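Local coordinates for DUF5625 domain-containing protein (Sulfurospirillum deleyianum, PDB 3NKG) that is of unknown function but folds as a beta sandwich related to galactose-binding domains, which is consistent with a ligand-binding role, at residues A[145-150]-A[163-168]; A[77-82]-A[91-96]; A[105-108]-A[112-115]; A[53-58]-A[124-129]. One frame throughout, in Å; residues are numbered along the deposited sequence.

Interaction 1. Residues A[145-150]-A[163-168]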
loop_
_atom_site.group_PDB
_atom_site.type_symbol
_atom_site.label_atom_id
_atom_site.label_comp_id
_atom_site.label_asym_id
_atom_site.label_seq_id
_atom_site.Cartn_x
_atom_site.Cartn_y
_atom_site.Cartn_z
ATOM N N TYR A 145 8.657 7.929 15.934
ATOM C CA TYR A 145 8.694 8.560 14.614
ATOM C C TYR A 145 7.378 9.276 14.295
ATOM O O TYR A 145 6.316 8.917 14.821
ATOM C CB TYR A 145 8.954 7.495 13.527
ATOM C CG TYR A 145 10.241 6.732 13.729
ATOM C CD1 TYR A 145 10.276 5.581 14.527
ATOM C CD2 TYR A 145 11.425 7.164 13.137
ATOM C CE1 TYR A 145 11.448 4.879 14.710
ATOM C CE2 TYR A 145 12.608 6.475 13.321
ATOM C CZ TYR A 145 12.613 5.330 14.111
ATOM O OH TYR A 145 13.788 4.652 14.319
ATOM N N ILE A 146 7.452 10.289 13.440
ATOM C CA ILE A 146 6.257 10.851 12.829
ATOM C C ILE A 146 6.198 10.409 11.370
ATOM O O ILE A 146 7.099 10.712 10.576
ATOM C CB ILE A 146 6.260 12.378 12.890
ATOM C CG1 ILE A 146 6.388 12.839 14.360
ATOM C CG2 ILE A 146 5.016 12.956 12.201
ATOM C CD1 ILE A 146 5.414 12.170 15.261
ATOM N N PHE A 147 5.134 9.689 11.021
ATOM C CA PHE A 147 4.891 9.325 9.642
ATOM C C PHE A 147 3.856 10.265 9.049
ATOM O O PHE A 147 2.780 10.453 9.596
ATOM C CB PHE A 147 4.368 7.900 9.572
ATOM C CG PHE A 147 5.436 6.845 9.606
ATOM C CD1 PHE A 147 6.186 6.627 10.758
ATOM C CD2 PHE A 147 5.680 6.052 8.483
ATOM C CE1 PHE A 147 7.177 5.641 10.795
ATOM C CE2 PHE A 147 6.652 5.072 8.504
ATOM C CZ PHE A 147 7.406 4.857 9.667
ATOM N N ARG A 148 4.185 10.858 7.919
ATOM C CA ARG A 148 3.215 11.652 7.192
ATOM C C ARG A 148 2.989 10.956 5.854
ATOM O O ARG A 148 3.941 10.638 5.143
ATOM C CB ARG A 148 3.751 13.062 6.994
ATOM C CG ARG A 148 2.833 13.975 6.237
ATOM C CD ARG A 148 3.530 15.300 5.989
ATOM N NE ARG A 148 2.888 16.029 4.909
ATOM C CZ ARG A 148 2.290 17.205 5.046
ATOM N NH1 ARG A 148 1.739 17.790 3.984
ATOM N NH2 ARG A 148 2.251 17.799 6.237
ATOM N N ILE A 149 1.727 10.696 5.531
ATOM C CA ILE A 149 1.385 9.966 4.315
ATOM C C ILE A 149 0.429 10.818 3.493
ATOM O O ILE A 149 -0.624 11.219 3.982
ATOM C CB ILE A 149 0.732 8.592 4.596
ATOM C CG1 ILE A 149 1.632 7.725 5.478
ATOM C CG2 ILE A 149 0.438 7.857 3.239
ATOM C CD1 ILE A 149 1.328 7.811 6.973
ATOM N N GLU A 150 0.827 11.112 2.258
ATOM C CA GLU A 150 0.057 11.958 1.374
ATOM C C GLU A 150 -0.295 11.183 0.110
ATOM O O GLU A 150 0.574 10.603 -0.549
ATOM C CB GLU A 150 0.843 13.229 1.013
ATOM C CG GLU A 150 0.194 14.052 -0.120
ATOM C CD GLU A 150 0.805 15.458 -0.319
ATOM O OE1 GLU A 150 1.836 15.778 0.312
ATOM O OE2 GLU A 150 0.237 16.254 -1.114
ATOM N N VAL A 163 -9.256 2.257 2.999
ATOM C CA VAL A 163 -7.896 1.825 2.713
ATOM C C VAL A 163 -7.026 2.169 3.941
ATOM O O VAL A 163 -7.146 3.265 4.492
ATOM C CB VAL A 163 -7.339 2.573 1.494
ATOM C CG1 VAL A 163 -5.863 2.255 1.303
ATOM C CG2 VAL A 163 -8.160 2.268 0.237
ATOM N N ASP A 164 -6.187 1.227 4.376
ATOM C CA ASP A 164 -5.257 1.453 5.488
ATOM C C ASP A 164 -3.826 1.506 4.970
ATOM O O ASP A 164 -3.409 0.646 4.183
ATOM C CB ASP A 164 -5.328 0.305 6.500
ATOM C CG ASP A 164 -6.567 0.358 7.361
ATOM O OD1 ASP A 164 -7.040 1.473 7.663
ATOM O OD2 ASP A 164 -7.062 -0.716 7.750
ATOM N N PHE A 165 -3.084 2.520 5.383
ATOM C CA PHE A 165 -1.627 2.447 5.349
ATOM C C PHE A 165 -1.180 1.643 6.570
ATOM O O PHE A 165 -1.536 1.967 7.709
ATOM C CB PHE A 165 -1.015 3.842 5.359
ATOM C CG PHE A 165 0.474 3.851 5.472
ATOM C CD1 PHE A 165 1.271 3.726 4.340
ATOM C CD2 PHE A 165 1.084 4.013 6.692
ATOM C CE1 PHE A 165 2.654 3.738 4.439
ATOM C CE2 PHE A 165 2.482 4.025 6.797
ATOM C CZ PHE A 165 3.256 3.881 5.672
ATOM N N THR A 166 -0.404 0.592 6.335
ATOM C CA THR A 166 -0.039 -0.329 7.412
ATOM C C THR A 166 1.471 -0.592 7.519
ATOM O O THR A 166 2.150 -0.795 6.510
ATOM C CB THR A 166 -0.813 -1.639 7.276
ATOM O OG1 THR A 166 -2.189 -1.382 7.542
ATOM C CG2 THR A 166 -0.319 -2.684 8.271
ATOM N N ILE A 167 1.981 -0.563 8.750
ATOM C CA ILE A 167 3.376 -0.914 9.036
ATOM C C ILE A 167 3.389 -2.199 9.835
ATOM O O ILE A 167 2.780 -2.286 10.917
ATOM C CB ILE A 167 4.076 0.193 9.859
ATOM C CG1 ILE A 167 3.902 1.546 9.181
ATOM C CG2 ILE A 167 5.589 -0.097 10.051
ATOM C CD1 ILE A 167 3.950 2.711 10.124
ATOM N N TYR A 168 4.050 -3.222 9.313
ATOM C CA TYR A 168 4.229 -4.422 10.121
ATOM C C TYR A 168 5.634 -5.014 9.971
ATOM O O TYR A 168 6.326 -4.792 8.971
ATOM C CB TYR A 168 3.120 -5.457 9.859
ATOM C CG TYR A 168 3.220 -6.155 8.521
ATOM C CD1 TYR A 168 3.699 -7.452 8.432
ATOM C CD2 TYR A 168 2.832 -5.521 7.351
ATOM C CE1 TYR A 168 3.798 -8.105 7.201
ATOM C CE2 TYR A 168 2.936 -6.159 6.120
ATOM C CZ TYR A 168 3.415 -7.453 6.053
ATOM O OH TYR A 168 3.520 -8.095 4.830
#
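Ile149 lies flat against the ring of Phe165, and Phe147 receives the end of Ile167; these four buried, apolar residues make the whole contact. Two CH-pi contacts carry it. Ile149 CG1 sits 3.9 Å from the centroid of the Phe165 ring and only 7° off the ring normal, so it stands over the centre of that face. Ile149 CD1 follows along the same face, 3.8 Å from Phe165 CD2, which makes the isoleucine branch a two-carbon lid. The second contact is less centred: Ile167 CD1 is 4.0 Å from the Phe147 ring centroid, displaced toward the rim, with Phe147 CE2 the nearest ring atom at 3.9 Å. The aromatic pair adds plain van der Waals contact, since Phe147 CD2 and Phe165 CE2 are 4.1 Å apart and the two side chains cross at about a right angle. With CG opposite the backbone N (chi1 174°), the Phe165 ring is sent across the gap to Ile149. Were Phe165 cut back to an alanine, Ile149 CG1 and CD1 would probably lose the ring face they cover, Phe147 its aromatic neighbour across the contact, and a gap would be likely between the sheets. No hydrogen bond joins the segments: their axes approach no closer than 10.2 Å, at 146° between chain directions. Each pairs within its own sheet, strand 143-151 between 18-26 and 98-107, strand 163-169 between 7-11 and 30-38. Facing sheets whose alternate residues interdigitate in this way form the hydrophobic core of a beta sandwich, consistent with membership of the galactose-binding-like clan.

Interaction 2. Residues A[77-82]-A[91-96]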
loop_
_atom_site.group_PDB
_atom_site.type_symbol
_atom_site.label_atom_id
_atom_site.label_comp_id
_atom_site.label_asym_id
_atom_site.label_seq_id
_atom_site.Cartn_x
_atom_site.Cartn_y
_atom_site.Cartn_z
ATOM N N ARG A 77 -3.852 -12.413 -21.058
ATOM C CA ARG A 77 -4.777 -13.550 -21.182
ATOM C C ARG A 77 -5.303 -14.059 -19.835
ATOM O O ARG A 77 -6.483 -14.365 -19.702
ATOM C CB ARG A 77 -4.138 -14.712 -21.923
ATOM C CG ARG A 77 -4.005 -14.501 -23.398
ATOM C CD ARG A 77 -3.530 -15.779 -24.056
ATOM N NE ARG A 77 -2.975 -15.519 -25.374
ATOM C CZ ARG A 77 -2.443 -16.447 -26.159
ATOM N NH1 ARG A 77 -2.401 -17.717 -25.759
ATOM N NH2 ARG A 77 -1.950 -16.097 -27.344
ATOM N N LEU A 78 -4.428 -14.143 -18.838
ATOM C CA LEU A 78 -4.844 -14.661 -17.531
ATOM C C LEU A 78 -5.688 -13.652 -16.784
ATOM O O LEU A 78 -6.684 -14.015 -16.171
ATOM C CB LEU A 78 -3.639 -15.002 -16.664
ATOM C CG LEU A 78 -3.280 -16.464 -16.469
ATOM C CD1 LEU A 78 -2.160 -16.557 -15.449
ATOM C CD2 LEU A 78 -4.492 -17.330 -16.041
ATOM N N ALA A 79 -5.269 -12.390 -16.805
ATOM C CA ALA A 79 -6.084 -11.329 -16.242
ATOM C C ALA A 79 -7.464 -11.322 -16.896
ATOM O O ALA A 79 -8.453 -11.040 -16.245
ATOM C CB ALA A 79 -5.414 -9.968 -16.429
ATOM N N LYS A 80 -7.524 -11.581 -18.198
ATOM C CA LYS A 80 -8.820 -11.591 -18.899
ATOM C C LYS A 80 -9.669 -12.790 -18.436
ATOM O O LYS A 80 -10.900 -12.683 -18.234
ATOM C CB LYS A 80 -8.603 -11.590 -20.418
ATOM C CG LYS A 80 -9.887 -11.467 -21.221
ATOM C CD LYS A 80 -10.594 -10.131 -20.974
ATOM C CE LYS A 80 -11.920 -10.108 -21.766
ATOM N NZ LYS A 80 -12.563 -8.762 -21.763
ATOM N N SER A 81 -9.016 -13.931 -18.222
ATOM C CA SER A 81 -9.711 -15.094 -17.690
ATOM C C SER A 81 -10.270 -14.815 -16.290
ATOM O O SER A 81 -11.392 -15.215 -15.973
ATOM C CB SER A 81 -8.787 -16.310 -17.661
ATOM O OG SER A 81 -8.489 -16.745 -18.971
ATOM N N GLU A 82 -9.492 -14.135 -15.452
ATOM C CA GLU A 82 -9.955 -13.789 -14.104
ATOM C C GLU A 82 -11.083 -12.747 -14.115
ATOM O O GLU A 82 -12.089 -12.909 -13.422
ATOM C CB GLU A 82 -8.799 -13.264 -13.237
ATOM C CG GLU A 82 -7.613 -14.229 -13.024
ATOM C CD GLU A 82 -7.890 -15.375 -12.031
ATOM O OE1 GLU A 82 -9.046 -15.529 -11.577
ATOM O OE2 GLU A 82 -6.938 -16.126 -11.708
ATOM N N TYR A 91 -5.476 -3.328 -20.906
ATOM C CA TYR A 91 -5.251 -3.499 -19.475
ATOM C C TYR A 91 -3.774 -3.768 -19.205
ATOM O O TYR A 91 -3.173 -4.627 -19.856
ATOM C CB TYR A 91 -6.087 -4.675 -18.897
ATOM C CG TYR A 91 -5.907 -4.854 -17.386
ATOM C CD1 TYR A 91 -6.397 -3.896 -16.499
ATOM C CD2 TYR A 91 -5.200 -5.940 -16.859
ATOM C CE1 TYR A 91 -6.223 -4.026 -15.116
ATOM C CE2 TYR A 91 -5.009 -6.086 -15.457
ATOM C CZ TYR A 91 -5.533 -5.124 -14.598
ATOM O OH TYR A 91 -5.370 -5.237 -13.233
ATOM N N ASP A 92 -3.225 -3.057 -18.215
ATOM C CA ASP A 92 -1.841 -3.206 -17.747
ATOM C C ASP A 92 -1.804 -4.007 -16.445
ATOM O O ASP A 92 -2.325 -3.555 -15.420
ATOM C CB ASP A 92 -1.256 -1.806 -17.488
ATOM C CG ASP A 92 0.266 -1.822 -17.248
ATOM O OD1 ASP A 92 0.775 -2.733 -16.575
ATOM O OD2 ASP A 92 0.962 -0.907 -17.740
ATOM N N CYS A 93 -1.181 -5.184 -16.467
ATOM C CA CYS A 93 -1.098 -6.034 -15.261
ATOM C C CYS A 93 -0.330 -5.464 -14.066
ATOM O O CYS A 93 -0.401 -6.002 -12.963
ATOM C CB CYS A 93 -0.628 -7.445 -15.605
ATOM S SG CYS A 93 -1.960 -8.269 -16.526
ATOM N N ASP A 94 0.355 -4.346 -14.267
ATOM C CA ASP A 94 0.892 -3.616 -13.135
ATOM C C ASP A 94 -0.206 -2.949 -12.287
ATOM O O ASP A 94 0.070 -2.503 -11.203
ATOM C CB ASP A 94 1.929 -2.576 -13.583
ATOM C CG ASP A 94 3.334 -3.176 -13.737
ATOM O OD1 ASP A 94 3.549 -4.353 -13.344
ATOM O OD2 ASP A 94 4.226 -2.463 -14.239
ATOM N N GLY A 95 -1.438 -2.885 -12.790
ATOM C CA GLY A 95 -2.507 -2.216 -12.078
ATOM C C GLY A 95 -2.469 -0.696 -12.185
ATOM O O GLY A 95 -1.700 -0.127 -12.957
ATOM N N THR A 96 -3.311 -0.031 -11.404
ATOM C CA THR A 96 -3.346 1.419 -11.402
ATOM C C THR A 96 -2.223 1.957 -10.537
ATOM O O THR A 96 -2.087 1.581 -9.375
ATOM C CB THR A 96 -4.681 1.937 -10.882
ATOM O OG1 THR A 96 -5.705 1.540 -11.787
ATOM C CG2 THR A 96 -4.674 3.472 -10.775
#
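Ala79 meets both Tyr91 and Cys93 with a single methyl group, and the contact across the segments is entirely apolar. Ala79 CB lies 4.0 Å from Tyr91 CE2 and 3.9 Å from Cys93 SG, so the small knob on helix 76-83 touches a ring carbon and a sulfur together. The ring arrives because Tyr91 CG is trans to the backbone N (chi1 -178°). The helix comes close here, its Ala79 CA 7.3 Å from Cys93 CA, and the buried area is small, 78 Å². Polar bonds serve the partners rather than the interface. Cys93 occupies the second position of a type I beta turn from Asp92 to Gly95, closed by Gly95 N to Asp92 O at 2.9 Å. An Asx turn is laid over its first half: Asp94 N donates to Asp92 OD1 at 2.8 Å with an N-H...O angle of 157°, meeting the oxygen on its anti side and somewhat out of the carboxylate plane. The two bonds probably restrain the backbone at Cys93, whose CB points toward the helix. Beyond the segments, the hydroxyl of Tyr91 is hydrogen-bonded to the carbonyl of Lys56 on helix 49-58, and its ring also touches Phe60. Backbone bonds link Cys93 to Phe60 and Asn61, while Asp94 OD1 accepts from Asn61 and Tyr63.

Interaction 3. Residues A[105-108]-A[112-115]. With ACY (acetic acid), chain F.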
loop_
_atom_site.group_PDB
_atom_site.type_symbol
_atom_site.label_atom_id
_atom_site.label_comp_id
_atom_site.label_asym_id
_atom_site.label_seq_id
_atom_site.Cartn_x
_atom_site.Cartn_y
_atom_site.Cartn_z
ATOM N N HIS A 105 9.877 11.602 10.125
ATOM C CA HIS A 105 10.749 12.245 11.113
ATOM C C HIS A 105 10.983 11.359 12.329
ATOM O O HIS A 105 10.060 10.721 12.837
ATOM C CB HIS A 105 10.149 13.547 11.604
ATOM C CG HIS A 105 10.175 14.642 10.585
ATOM N ND1 HIS A 105 9.261 14.715 9.557
ATOM C CD2 HIS A 105 10.996 15.705 10.445
ATOM C CE1 HIS A 105 9.522 15.783 8.824
ATOM N NE2 HIS A 105 10.571 16.403 9.342
ATOM N N GLN A 106 12.223 11.331 12.812
ATOM C CA GLN A 106 12.482 10.658 14.082
ATOM C C GLN A 106 12.351 11.706 15.173
ATOM O O GLN A 106 12.801 12.835 15.007
ATOM C CB GLN A 106 13.869 10.019 14.090
ATOM C CG GLN A 106 14.312 9.438 15.433
ATOM C CD GLN A 106 15.472 8.443 15.289
ATOM O OE1 GLN A 106 16.400 8.651 14.502
ATOM N NE2 GLN A 106 15.415 7.360 16.056
ATOM N N ILE A 107 11.720 11.337 16.281
ATOM C CA ILE A 107 11.654 12.218 17.440
ATOM C C ILE A 107 12.917 12.017 18.291
ATOM O O ILE A 107 13.167 10.915 18.762
ATOM C CB ILE A 107 10.422 11.908 18.281
ATOM C CG1 ILE A 107 9.159 11.999 17.403
ATOM C CG2 ILE A 107 10.359 12.868 19.472
ATOM C CD1 ILE A 107 7.873 11.907 18.185
ATOM N N ASN A 108 13.718 13.065 18.470
ATOM C CA ASN A 108 14.966 12.940 19.224
ATOM C C ASN A 108 14.736 12.957 20.732
ATOM O O ASN A 108 13.643 13.265 21.220
ATOM C CB ASN A 108 15.989 14.044 18.858
ATOM C CG ASN A 108 16.459 13.965 17.403
ATOM O OD1 ASN A 108 16.795 12.891 16.897
ATOM N ND2 ASN A 108 16.520 15.120 16.739
ATOM N N THR A 112 13.316 17.427 19.669
ATOM C CA THR A 112 13.446 17.933 18.301
ATOM C C THR A 112 13.113 16.807 17.315
ATOM O O THR A 112 13.102 15.625 17.674
ATOM C CB THR A 112 14.853 18.532 17.968
ATOM O OG1 THR A 112 15.890 17.547 18.135
ATOM C CG2 THR A 112 15.158 19.756 18.854
ATOM N N LYS A 113 12.826 17.179 16.076
ATOM C CA LYS A 113 12.490 16.200 15.051
ATOM C C LYS A 113 13.555 16.208 13.965
ATOM O O LYS A 113 14.025 17.260 13.554
ATOM C CB LYS A 113 11.088 16.465 14.493
ATOM C CG LYS A 113 10.004 15.905 15.402
ATOM C CD LYS A 113 9.034 16.966 15.886
ATOM C CE LYS A 113 8.094 16.408 16.963
ATOM N NZ LYS A 113 8.538 16.709 18.367
ATOM N N LYS A 114 13.977 15.025 13.551
ATOM C CA LYS A 114 14.984 14.893 12.509
ATOM C C LYS A 114 14.308 14.257 11.293
ATOM O O LYS A 114 13.734 13.180 11.412
ATOM C CB LYS A 114 16.100 13.973 13.006
ATOM C CG LYS A 114 17.110 13.582 11.952
ATOM C CD LYS A 114 17.837 14.786 11.392
ATOM C CE LYS A 114 18.978 14.338 10.470
ATOM N NZ LYS A 114 19.628 15.477 9.772
ATOM N N LEU A 115 14.364 14.915 10.139
ATOM C CA LEU A 115 13.819 14.327 8.899
ATOM C C LEU A 115 14.730 13.185 8.488
ATOM O O LEU A 115 15.906 13.396 8.261
ATOM C CB LEU A 115 13.788 15.371 7.781
ATOM C CG LEU A 115 13.350 14.940 6.379
ATOM C CD1 LEU A 115 11.882 14.457 6.383
ATOM C CD2 LEU A 115 13.536 16.128 5.414
HETATM C C ACY F . 18.803 18.587 8.259
HETATM O O ACY F . 19.452 18.033 9.186
HETATM O OXT ACY F . 18.103 17.976 7.409
HETATM C CH3 ACY F . 18.857 20.085 8.159
#
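Residues 105-107 and 113-115 run antiparallel, their axes 4.4 Å apart and their directions 154° from each other, with Gln106 and Lys114 forming a hydrogen-bonded pair flanked by the non-hydrogen-bonded pairs His105-Leu115 and Ile107-Lys113. This is the turn end of the beta hairpin built from strands 98-107 and 113-123. Gln106 N donates to Lys114 O at 2.8 Å, and Lys114 N returns a bond to Gln106 O. Asn108 N to Thr112 O, also 2.8 Å, extends the backbone pairing to the mouth of the connecting loop. The same two residues are tied again through their side chains: Asn108 ND2 gives a nearly straight bond to Thr112 OG1 (2.9 Å, 173°), and the hydroxyl oxygen lies essentially in the amide plane. Thr112 OG1 sits between its backbone N and carbonyl carbon (chi1 60°), which brings it to the amide, and it has a second partner in Asp110, so one oxygen links the end of the opposite strand and the loop itself. On the face that carries His105, Ile107, Lys113 and Leu115, apolar contact takes over. Leu115 CD1 stands over one face of the His105 imidazole, 3.9 Å from the ring centroid and offset toward the rim; Lys113 CB approaches the ring at His105 CD2, 4.1 Å away. The amine of Lys113 bends back to the carbonyl of Asn111. Lys114, whose CB points to the face shared with Gln106, leads its chain outward, and its NZ donates to atom O of an acetic acid molecule, probably from the crystallisation liquor, at 2.6 Å.

Interaction 4. Residues A[53-58]-A[124-129]. With ACY (acetic acid), chain C.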
loop_
_atom_site.group_PDB
_atom_site.type_symbol
_atom_site.label_atom_id
_atom_site.label_comp_id
_atom_site.label_asym_id
_atom_site.label_seq_id
_atom_site.Cartn_x
_atom_site.Cartn_y
_atom_site.Cartn_z
ATOM N N ARG A 53 -13.188 -6.019 -8.760
ATOM C CA ARG A 53 -12.878 -4.634 -9.117
ATOM C C ARG A 53 -11.617 -4.197 -8.403
ATOM O O ARG A 53 -10.809 -3.456 -8.960
ATOM C CB ARG A 53 -14.002 -3.679 -8.755
ATOM C CG ARG A 53 -15.336 -4.031 -9.367
ATOM C CD ARG A 53 -16.330 -2.933 -9.051
ATOM N NE ARG A 53 -17.434 -2.917 -9.998
ATOM C CZ ARG A 53 -18.697 -3.145 -9.665
ATOM N NH1 ARG A 53 -19.012 -3.401 -8.399
ATOM N NH2 ARG A 53 -19.645 -3.108 -10.594
ATOM N N VAL A 54 -11.456 -4.650 -7.159
ATOM C CA VAL A 54 -10.273 -4.274 -6.401
ATOM C C VAL A 54 -9.038 -4.956 -6.963
ATOM O O VAL A 54 -7.989 -4.329 -7.074
ATOM C CB VAL A 54 -10.406 -4.528 -4.893
ATOM C CG1 VAL A 54 -9.060 -4.329 -4.215
ATOM C CG2 VAL A 54 -11.451 -3.588 -4.290
ATOM N N TRP A 55 -9.165 -6.239 -7.305
ATOM C CA TRP A 55 -8.107 -6.923 -8.024
ATOM C C TRP A 55 -7.717 -6.151 -9.302
ATOM O O TRP A 55 -6.549 -5.917 -9.587
ATOM C CB TRP A 55 -8.585 -8.305 -8.419
ATOM C CG TRP A 55 -7.489 -9.244 -8.635
ATOM C CD1 TRP A 55 -6.160 -8.949 -8.769
ATOM C CD2 TRP A 55 -7.603 -10.666 -8.736
ATOM N NE1 TRP A 55 -5.437 -10.114 -8.945
ATOM C CE2 TRP A 55 -6.302 -11.176 -8.934
ATOM C CE3 TRP A 55 -8.689 -11.554 -8.701
ATOM C CZ2 TRP A 55 -6.056 -12.538 -9.080
ATOM C CZ3 TRP A 55 -8.439 -12.901 -8.839
ATOM C CH2 TRP A 55 -7.134 -13.381 -9.035
ATOM N N LYS A 56 -8.710 -5.748 -10.071
ATOM C CA LYS A 56 -8.441 -5.009 -11.300
ATOM C C LYS A 56 -7.576 -3.761 -11.034
ATOM O O LYS A 56 -6.573 -3.507 -11.729
ATOM C CB LYS A 56 -9.759 -4.613 -11.972
ATOM C CG LYS A 56 -9.569 -3.639 -13.145
ATOM C CD LYS A 56 -10.927 -3.343 -13.804
ATOM C CE LYS A 56 -10.964 -1.974 -14.468
ATOM N NZ LYS A 56 -12.347 -1.710 -14.989
ATOM N N PHE A 57 -7.972 -2.994 -10.017
ATOM C CA PHE A 57 -7.255 -1.771 -9.602
ATOM C C PHE A 57 -5.803 -2.080 -9.155
ATOM O O PHE A 57 -4.867 -1.370 -9.517
ATOM C CB PHE A 57 -8.032 -1.101 -8.441
ATOM C CG PHE A 57 -7.478 0.230 -8.018
ATOM C CD1 PHE A 57 -6.524 0.320 -7.018
ATOM C CD2 PHE A 57 -7.907 1.404 -8.639
ATOM C CE1 PHE A 57 -5.999 1.571 -6.623
ATOM C CE2 PHE A 57 -7.396 2.652 -8.262
ATOM C CZ PHE A 57 -6.435 2.738 -7.245
ATOM N N LEU A 58 -5.634 -3.102 -8.312
ATOM C CA LEU A 58 -4.298 -3.491 -7.819
ATOM C C LEU A 58 -3.348 -3.991 -8.920
ATOM O O LEU A 58 -2.145 -3.705 -8.891
ATOM C CB LEU A 58 -4.422 -4.578 -6.733
ATOM C CG LEU A 58 -5.015 -4.118 -5.390
ATOM C CD1 LEU A 58 -5.201 -5.277 -4.399
ATOM C CD2 LEU A 58 -4.126 -3.025 -4.806
ATOM N N LYS A 124 2.631 0.182 -7.336
ATOM C CA LYS A 124 1.994 -0.602 -8.378
ATOM C C LYS A 124 1.924 -2.043 -7.916
ATOM O O LYS A 124 2.600 -2.443 -6.975
ATOM C CB LYS A 124 2.816 -0.540 -9.664
ATOM C CG LYS A 124 4.280 -0.949 -9.437
ATOM C CD LYS A 124 5.038 -1.089 -10.748
ATOM C CE LYS A 124 6.500 -1.403 -10.463
ATOM N NZ LYS A 124 7.341 -1.298 -11.681
ATOM N N GLY A 125 1.102 -2.831 -8.589
ATOM C CA GLY A 125 1.167 -4.254 -8.373
ATOM C C GLY A 125 0.362 -4.760 -7.195
ATOM O O GLY A 125 -0.309 -4.035 -6.448
ATOM N N ASN A 126 0.472 -6.060 -7.032
ATOM C CA ASN A 126 -0.378 -6.816 -6.156
ATOM C C ASN A 126 0.518 -7.328 -5.019
ATOM O O ASN A 126 1.407 -8.127 -5.259
ATOM C CB ASN A 126 -0.936 -7.954 -7.009
ATOM C CG ASN A 126 -1.913 -8.813 -6.282
ATOM O OD1 ASN A 126 -1.561 -9.490 -5.328
ATOM N ND2 ASN A 126 -3.159 -8.810 -6.751
ATOM N N GLY A 127 0.284 -6.861 -3.797
ATOM C CA GLY A 127 1.077 -7.260 -2.633
ATOM C C GLY A 127 0.872 -8.679 -2.106
ATOM O O GLY A 127 0.012 -9.414 -2.572
ATOM N N SER A 128 1.670 -9.052 -1.111
ATOM C CA SER A 128 1.680 -10.424 -0.620
ATOM C C SER A 128 0.359 -10.856 0.029
ATOM O O SER A 128 -0.159 -11.925 -0.273
ATOM C CB SER A 128 2.848 -10.644 0.354
ATOM O OG SER A 128 3.005 -12.021 0.630
ATOM N N GLY A 129 -0.183 -10.037 0.922
ATOM C CA GLY A 129 -1.416 -10.400 1.617
ATOM C C GLY A 129 -2.694 -10.297 0.784
ATOM O O GLY A 129 -2.655 -10.191 -0.448
HETATM C C ACY C . -6.005 -10.449 -4.120
HETATM O O ACY C . -5.050 -10.209 -4.911
HETATM O OXT ACY C . -5.935 -10.788 -2.898
HETATM C CH3 ACY C . -7.365 -10.315 -4.701
#
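Asn126 ND2, which lies 3.4 Å from Trp55 NE1, is gripped by two acceptors: atom O of a bound acetic acid at 3.0 Å, with an N-H...O angle of 161°, and the carbonyl of Gly59. The two nitrogens are both donors, so the indole and amide meet by contact alone, their planes 59° apart. Asn126 CG lies trans to its own N (chi1 -177°), which brings the amide up to the indole. The acetic acid, probably from the crystallisation liquor, also bonds Tyr131 N and lays its methyl carbon 4.0 Å above one face of the indole. With a serine in place of Trp55 the indole face is gone, and the methyl and the Asn126 amide would probably both be left without their flat neighbour. At the last turn of the helix, Leu58 O and Gly125 O stand 3.1 Å apart, two acceptors that Arg133 reconciles by bonding one through NH2 and the other through NE. The contact thus sets the C-terminal end of helix 49-58 against the loop between strands 113-123 and 132-140; Trp55 stacks on Phe60 and touches Glu82 of helix 76-83, while Leu58 packs on Phe38 of strand 30-38.

Overall arrangement
From the N terminus, helix segment 53-58 opens interaction 4, which closes only when the chain reaches 124-129, a loop of 65 residues. Two shorter closures fall within it, one after the other: interaction 2, folding 91-96 back on helix 76-83, and interaction 3, a tight hairpin turn. Interaction 1 follows in series, across 12 residues, and no loops cross. Interactions 2 and 4 touch, through Thr96 N and Phe57 O, 2.8 Å apart, and form one helix-and-loop region. Interaction 3 lies at the far side, about 42 Å from interaction 2 between centres, and joins interaction 1 through the shared sheet of strands 98-107 and 143-151; interaction 1 links that sheet to the other.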